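Local coordinates for protein Nrps/pks (Streptomyces albus, PDB 4OPE) that probably catalyses decarboxylative carbon-carbon bond formation as a ketosynthase domain of the "AT-less" type I synthase that builds oxazolomycin, at residues E89-D92 against P93-I97; C187-R191 against D192-E196; S344-G348 against I349-E353. All coordinates share one frame; numbering follows the deposited sequence.

Interaction 1: E89-D92 against P93-I97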
# COMPACT_ATOMS: atom_id res chain seq x y z
N GLU A 89 15.29 -15.25 11.38
CA GLU A 89 15.76 -14.31 12.39
C GLU A 89 15.90 -12.89 11.84
O GLU A 89 15.83 -11.93 12.60
CB GLU A 89 17.13 -14.71 12.92
CG GLU A 89 17.19 -15.95 13.76
CD GLU A 89 18.62 -16.35 14.11
OE1 GLU A 89 18.78 -17.24 14.98
OE2 GLU A 89 19.59 -15.79 13.52
N HIS A 90 16.14 -12.77 10.53
CA HIS A 90 16.52 -11.50 9.92
C HIS A 90 15.33 -10.78 9.29
O HIS A 90 15.47 -9.64 8.84
CB HIS A 90 17.70 -11.67 8.90
CG HIS A 90 19.04 -11.84 9.56
ND1 HIS A 90 19.52 -13.06 9.96
CD2 HIS A 90 19.97 -10.93 9.92
CE1 HIS A 90 20.69 -12.91 10.54
NE2 HIS A 90 20.99 -11.63 10.53
N ILE A 91 14.15 -11.42 9.24
CA ILE A 91 12.96 -10.70 8.83
C ILE A 91 11.98 -10.49 9.97
O ILE A 91 11.94 -11.25 10.94
CB ILE A 91 12.25 -11.35 7.64
CG1 ILE A 91 11.45 -12.53 8.12
CG2 ILE A 91 13.28 -11.74 6.61
CD1 ILE A 91 10.69 -13.23 7.01
N ASP A 92 11.20 -9.42 9.79
CA ASP A 92 10.26 -8.87 10.76
C ASP A 92 9.24 -9.92 11.10
O ASP A 92 8.78 -10.61 10.22
CB ASP A 92 9.55 -7.69 10.11
CG ASP A 92 8.87 -6.78 11.10
OD1 ASP A 92 8.04 -7.25 11.91
OD2 ASP A 92 9.18 -5.57 11.04
N PRO A 93 8.84 -10.03 12.38
CA PRO A 93 7.82 -10.99 12.76
C PRO A 93 6.47 -10.73 12.12
O PRO A 93 5.66 -11.62 12.06
CB PRO A 93 7.75 -10.83 14.29
CG PRO A 93 8.43 -9.58 14.60
CD PRO A 93 9.47 -9.45 13.56
N GLN A 94 6.22 -9.53 11.63
CA GLN A 94 5.00 -9.26 10.89
C GLN A 94 4.94 -10.15 9.65
O GLN A 94 3.91 -10.72 9.37
CB GLN A 94 4.89 -7.76 10.54
CG GLN A 94 4.83 -6.90 11.80
CD GLN A 94 4.84 -5.37 11.58
OE1 GLN A 94 4.43 -4.61 12.48
NE2 GLN A 94 5.32 -4.93 10.43
N GLU A 95 6.04 -10.28 8.92
CA GLU A 95 6.06 -11.15 7.74
C GLU A 95 5.81 -12.62 8.11
O GLU A 95 5.06 -13.32 7.49
CB GLU A 95 7.41 -11.01 7.04
CG GLU A 95 7.52 -11.72 5.70
CD GLU A 95 8.76 -11.29 4.89
OE1 GLU A 95 9.65 -10.57 5.39
OE2 GLU A 95 8.87 -11.71 3.73
N ARG A 96 6.39 -13.06 9.19
CA ARG A 96 6.27 -14.44 9.56
C ARG A 96 4.89 -14.80 10.07
O ARG A 96 4.32 -15.83 9.73
CB ARG A 96 7.27 -14.73 10.65
CG ARG A 96 8.71 -14.32 10.29
CD ARG A 96 9.64 -14.76 11.39
NE ARG A 96 10.46 -13.67 11.89
CZ ARG A 96 10.76 -13.50 13.16
NH1 ARG A 96 10.27 -14.28 14.12
NH2 ARG A 96 11.56 -12.52 13.48
N ILE A 97 4.36 -13.94 10.91
CA ILE A 97 3.07 -14.18 11.53
C ILE A 97 1.97 -14.12 10.50
O ILE A 97 1.02 -14.92 10.54
CB ILE A 97 2.85 -13.18 12.65
CG1 ILE A 97 3.78 -13.59 13.80
CG2 ILE A 97 1.39 -13.17 13.08
CD1 ILE A 97 3.69 -12.70 15.01

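Interaction 2: C187-R191 against D192-E196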
# COMPACT_ATOMS: atom_id res chain seq x y z
N CYS A 187 -11.82 -5.62 -2.53
CA CYS A 187 -13.16 -5.69 -3.07
C CYS A 187 -13.20 -5.11 -4.45
O CYS A 187 -13.85 -5.68 -5.33
CB CYS A 187 -14.14 -4.97 -2.18
SG CYS A 187 -14.44 -5.86 -0.64
N ARG A 188 -12.48 -4.02 -4.69
CA ARG A 188 -12.57 -3.43 -6.01
C ARG A 188 -11.74 -4.21 -7.01
O ARG A 188 -12.06 -4.24 -8.17
CB ARG A 188 -12.18 -1.96 -6.01
CG ARG A 188 -13.16 -1.09 -5.20
CD ARG A 188 -14.40 -0.65 -5.98
NE ARG A 188 -14.61 0.80 -5.92
CZ ARG A 188 -15.38 1.44 -5.03
NH1 ARG A 188 -16.03 0.81 -4.05
NH2 ARG A 188 -15.47 2.76 -5.10
N ALA A 189 -10.70 -4.89 -6.55
CA ALA A 189 -9.91 -5.74 -7.45
C ALA A 189 -10.78 -6.84 -7.96
O ALA A 189 -10.73 -7.18 -9.12
CB ALA A 189 -8.73 -6.35 -6.72
N ILE A 190 -11.59 -7.41 -7.08
CA ILE A 190 -12.47 -8.48 -7.50
C ILE A 190 -13.52 -7.96 -8.49
O ILE A 190 -13.64 -8.51 -9.53
CB ILE A 190 -13.09 -9.21 -6.30
CG1 ILE A 190 -11.99 -9.95 -5.51
CG2 ILE A 190 -14.15 -10.18 -6.78
CD1 ILE A 190 -12.43 -10.48 -4.16
N ARG A 191 -14.25 -6.89 -8.18
CA ARG A 191 -15.21 -6.28 -9.11
C ARG A 191 -14.58 -5.92 -10.44
O ARG A 191 -15.16 -6.18 -11.47
CB ARG A 191 -15.88 -5.03 -8.51
CG ARG A 191 -16.85 -5.34 -7.39
CD ARG A 191 -17.68 -4.14 -6.96
NE ARG A 191 -17.01 -3.34 -5.92
CZ ARG A 191 -17.21 -3.44 -4.58
NH1 ARG A 191 -16.53 -2.64 -3.75
NH2 ARG A 191 -18.07 -4.33 -4.04
N ASP A 192 -13.39 -5.37 -10.43
CA ASP A 192 -12.79 -4.88 -11.64
C ASP A 192 -12.11 -5.99 -12.44
O ASP A 192 -11.67 -5.76 -13.56
CB ASP A 192 -11.79 -3.78 -11.33
CG ASP A 192 -12.46 -2.45 -10.95
OD1 ASP A 192 -13.40 -2.39 -10.11
OD2 ASP A 192 -12.00 -1.45 -11.51
N GLY A 193 -12.00 -7.17 -11.88
CA GLY A 193 -11.37 -8.26 -12.62
C GLY A 193 -9.89 -8.51 -12.40
O GLY A 193 -9.34 -9.37 -13.05
N ASP A 194 -9.24 -7.80 -11.49
CA ASP A 194 -7.83 -8.09 -11.16
C ASP A 194 -7.68 -9.48 -10.54
O ASP A 194 -6.64 -10.11 -10.63
CB ASP A 194 -7.27 -7.02 -10.22
CG ASP A 194 -7.15 -5.63 -10.87
OD1 ASP A 194 -7.06 -5.57 -12.13
OD2 ASP A 194 -7.13 -4.60 -10.13
N CYS A 195 -8.74 -9.96 -9.90
CA CYS A 195 -8.72 -11.30 -9.39
C CYS A 195 -10.14 -11.77 -9.09
O CYS A 195 -11.08 -11.05 -9.39
CB CYS A 195 -7.80 -11.39 -8.16
SG CYS A 195 -8.20 -10.22 -6.84
N GLU A 196 -10.29 -13.00 -8.60
CA GLU A 196 -11.62 -13.58 -8.33
C GLU A 196 -11.82 -13.82 -6.88
O GLU A 196 -12.93 -13.83 -6.41
CB GLU A 196 -11.81 -14.91 -9.10
CG GLU A 196 -11.77 -14.75 -10.62
CD GLU A 196 -11.12 -15.94 -11.34
OE1 GLU A 196 -11.80 -16.97 -11.58
OE2 GLU A 196 -9.91 -15.85 -11.67

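Interaction 3: S344-G348 against I349-E353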
# COMPACT_ATOMS: atom_id res chain seq x y z
N SER A 344 -16.42 -0.46 20.78
CA SER A 344 -15.12 -0.57 20.15
C SER A 344 -14.30 -1.66 20.76
O SER A 344 -14.02 -1.64 21.96
CB SER A 344 -14.33 0.72 20.26
OG SER A 344 -13.05 0.61 19.61
N VAL A 345 -13.82 -2.55 19.89
CA VAL A 345 -12.86 -3.56 20.26
C VAL A 345 -11.60 -3.04 20.95
O VAL A 345 -10.97 -3.75 21.72
CB VAL A 345 -12.46 -4.39 19.01
CG1 VAL A 345 -11.54 -3.61 18.09
CG2 VAL A 345 -11.85 -5.75 19.42
N LYS A 346 -11.23 -1.80 20.69
CA LYS A 346 -10.04 -1.24 21.29
C LYS A 346 -10.18 -1.17 22.83
O LYS A 346 -9.18 -1.16 23.56
CB LYS A 346 -9.79 0.15 20.73
CG LYS A 346 -9.59 0.22 19.25
CD LYS A 346 -9.16 1.60 18.74
CE LYS A 346 -8.47 1.49 17.38
NZ LYS A 346 -9.47 1.57 16.28
N SER A 347 -11.40 -1.10 23.34
CA SER A 347 -11.56 -0.93 24.78
C SER A 347 -11.11 -2.18 25.52
O SER A 347 -10.71 -2.13 26.69
CB SER A 347 -13.00 -0.60 25.10
OG SER A 347 -13.87 -1.68 24.75
N GLY A 348 -11.08 -3.30 24.83
CA GLY A 348 -10.59 -4.54 25.41
C GLY A 348 -9.16 -4.94 25.13
O GLY A 348 -8.44 -5.36 26.04
N ILE A 349 -8.74 -4.81 23.87
CA ILE A 349 -7.36 -5.18 23.50
C ILE A 349 -6.43 -4.02 23.25
O ILE A 349 -5.25 -4.22 23.12
CB ILE A 349 -7.33 -6.02 22.20
CG1 ILE A 349 -7.92 -5.25 21.03
CG2 ILE A 349 -8.15 -7.27 22.38
CD1 ILE A 349 -7.59 -5.88 19.72
N GLY A 350 -6.96 -2.82 23.07
CA GLY A 350 -6.13 -1.68 22.71
C GLY A 350 -6.19 -1.34 21.24
O GLY A 350 -6.93 -1.94 20.50
N HIS A 351 -5.41 -0.37 20.83
CA HIS A 351 -5.40 0.11 19.49
C HIS A 351 -4.37 -0.68 18.70
O HIS A 351 -3.18 -0.40 18.80
CB HIS A 351 -4.99 1.56 19.54
CG HIS A 351 -5.04 2.27 18.23
ND1 HIS A 351 -5.17 1.62 17.04
CD2 HIS A 351 -5.00 3.59 17.93
CE1 HIS A 351 -5.18 2.50 16.05
NE2 HIS A 351 -5.08 3.70 16.56
N ALA A 352 -4.82 -1.65 17.89
CA ALA A 352 -3.92 -2.51 17.15
C ALA A 352 -3.35 -1.90 15.87
O ALA A 352 -2.82 -2.62 15.02
CB ALA A 352 -4.60 -3.81 16.81
N GLU A 353 -3.46 -0.60 15.73
CA GLU A 353 -2.71 0.14 14.73
C GLU A 353 -3.02 -0.38 13.37
O GLU A 353 -4.17 -0.34 13.01
CB GLU A 353 -1.23 0.17 15.12
CG GLU A 353 -1.12 1.07 16.33
CD GLU A 353 0.16 0.99 17.13
OE1 GLU A 353 0.45 2.02 17.78
OE2 GLU A 353 0.87 -0.02 17.14

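Interaction 1: E89-D92 against P93-I97
R96 reaches back along the chain to grip the carbonyl oxygen of I91 side-on, with NE and one terminal nitrogen both donating to that single atom. The distance is 2.9 Å from R96 NH2 to I91 O and 3.0 Å from R96 NE to the same oxygen. I91 O sits at the edge of the guanidinium, only 4° out of its plane. NH2 comes in nearly in line with the C=O bond, whereas NE stands above the carbonyl plane. A bend at chi3 of R96 (-126°) turns the group back toward I91, and the CA of P93 lies 3.8 Å above one of its faces.

The second set of bonds caps the helix. D92 is the N-cap of helix 93-108, which begins at P93; the helix belongs to the N-terminal half of the thiolase-like ketosynthase fold. D92 swings its carboxylate away from its own amide (chi1 -162°), which brings OD1 to the amide of Q94, 2.9 Å from D92 OD1 to Q94 N and almost straight at 173°. D92 O takes only a weak bond from E95 N. The other carboxylate oxygen, D92 OD2, is held by the hydroxyl of S150.

The remaining packing centres on I91, whose side chain crosses that of E95 at about a right angle. I91 CD1 lies against the E95 chain from CG to the carboxylate, and I91 CG1 is 3.9 Å from R96 CG. E95 OE2 leads on to helix 152-163, where it bonds S154 and makes a salt bridge with R158; Q94 spans the backbones of Y129 and V205.

Interaction 2: C187-R191 against D192-E196
D192 N donates to R188 O at 2.9 Å, an i to i+4 bond of the last turn of helix 178-192, with the donor tilted 26° from the carbonyl plane. Beyond it the chain stops winding. G193 takes a positive phi (94°), and its amide turns back to I190 O, 3.2 Å from G193 N, coming in well above the carbonyl plane. One residue on, D194 N lies 2.9 Å from A189 O, a weak bond because the N-H is turned well aside. The chain reversal here is a Schellman motif, which closes the C-terminus of the helix. A CB on G193 would run into the carbonyl oxygen of D192, so the turn suits a residue without one.

Apolar contacts follow the same wrap. A189 CB meets D194 CB at 3.9 Å, and the sulfur of C195 comes alongside, 3.9 Å from A189 CB and 4.0 Å from I190 CG1. C195 SG is placed between its own backbone N and carbonyl carbon (chi1 54°), which turns it back over the helix end. A CA-H...O contact, 3.5 Å from I190 CA to C195 O, accompanies it.

The charged ends belong to the dimer interface. R188 makes a salt bridge to D194 of the second subunit, and D192 one to R188 of that subunit; D194 pairs with R297 and bonds H184, both of the second subunit. On the inner side, C187, I190 and R191 lie against I9 of strand 9-17, and I190 also packs on L248 of strand 242-250. The turn thus joins helix 178-192, packed on the central sheet, to strand 197-204 within that sheet.

Interaction 3: S344-G348 against I349-E353
K346 and H351 run side by side and point the same way, so that the lysine lays its last methylene over the imidazole. K346 CE sits 3.6 Å from the centroid of the H351 ring, 23° off the ring normal, in a CH-pi contact displaced toward ND1. The chain of K346 is extended out to CE; the turn at chi4 (89°) then carries NZ off to the carbonyl oxygen of H311. On the opposite face of the ring lies E353 CG, 4.1 Å above the plane. Replacing K346 by an alanine takes away the methylene over the ring and the ammonium, which is likely to leave H311 O without this donor and one face of the imidazole less tightly packed.

Away from that pair, V345 and I349 meet through their ends, V345 CG2 to I349 CD1 at 4.3 Å. The backbone beneath is a short helical turn: I349 N bonds V345 O at 3.3 Å, nearly straight, and G350 N bonds K346 O at 2.8 Å. S344 OG caps the start by accepting from K346 N, and G350, with positive phi, lets the chain leave.

H351 touches C176, while the bond from K346 to H311 uses the backbone oxygen of that residue. The grouping is consistent with the Cys-His-His active site and accompanying lysine of the ketosynthase family.

Interactions 1 and 3 are buried and lie within one chain, their nearest atoms about 7 Å apart; interaction 2 is partly buried, with nearest atoms about 20 Å from the first and about 18 Å from the third, and faces the second subunit. Each holds an end of a helix. Interaction 1 starts one with an aspartate cap and an arginine bonded to a backbone carbonyl, interaction 2 finishes one by backbone bonds and apolar contacts of A189, I190 and C195, and interaction 3 does both for a very short helix. The polar ends differ with place: in 187-196 they meet the other subunit, whereas 344-353 sets a lysine methylene over a histidine ring, its ammonium on a backbone oxygen, near the probable active site.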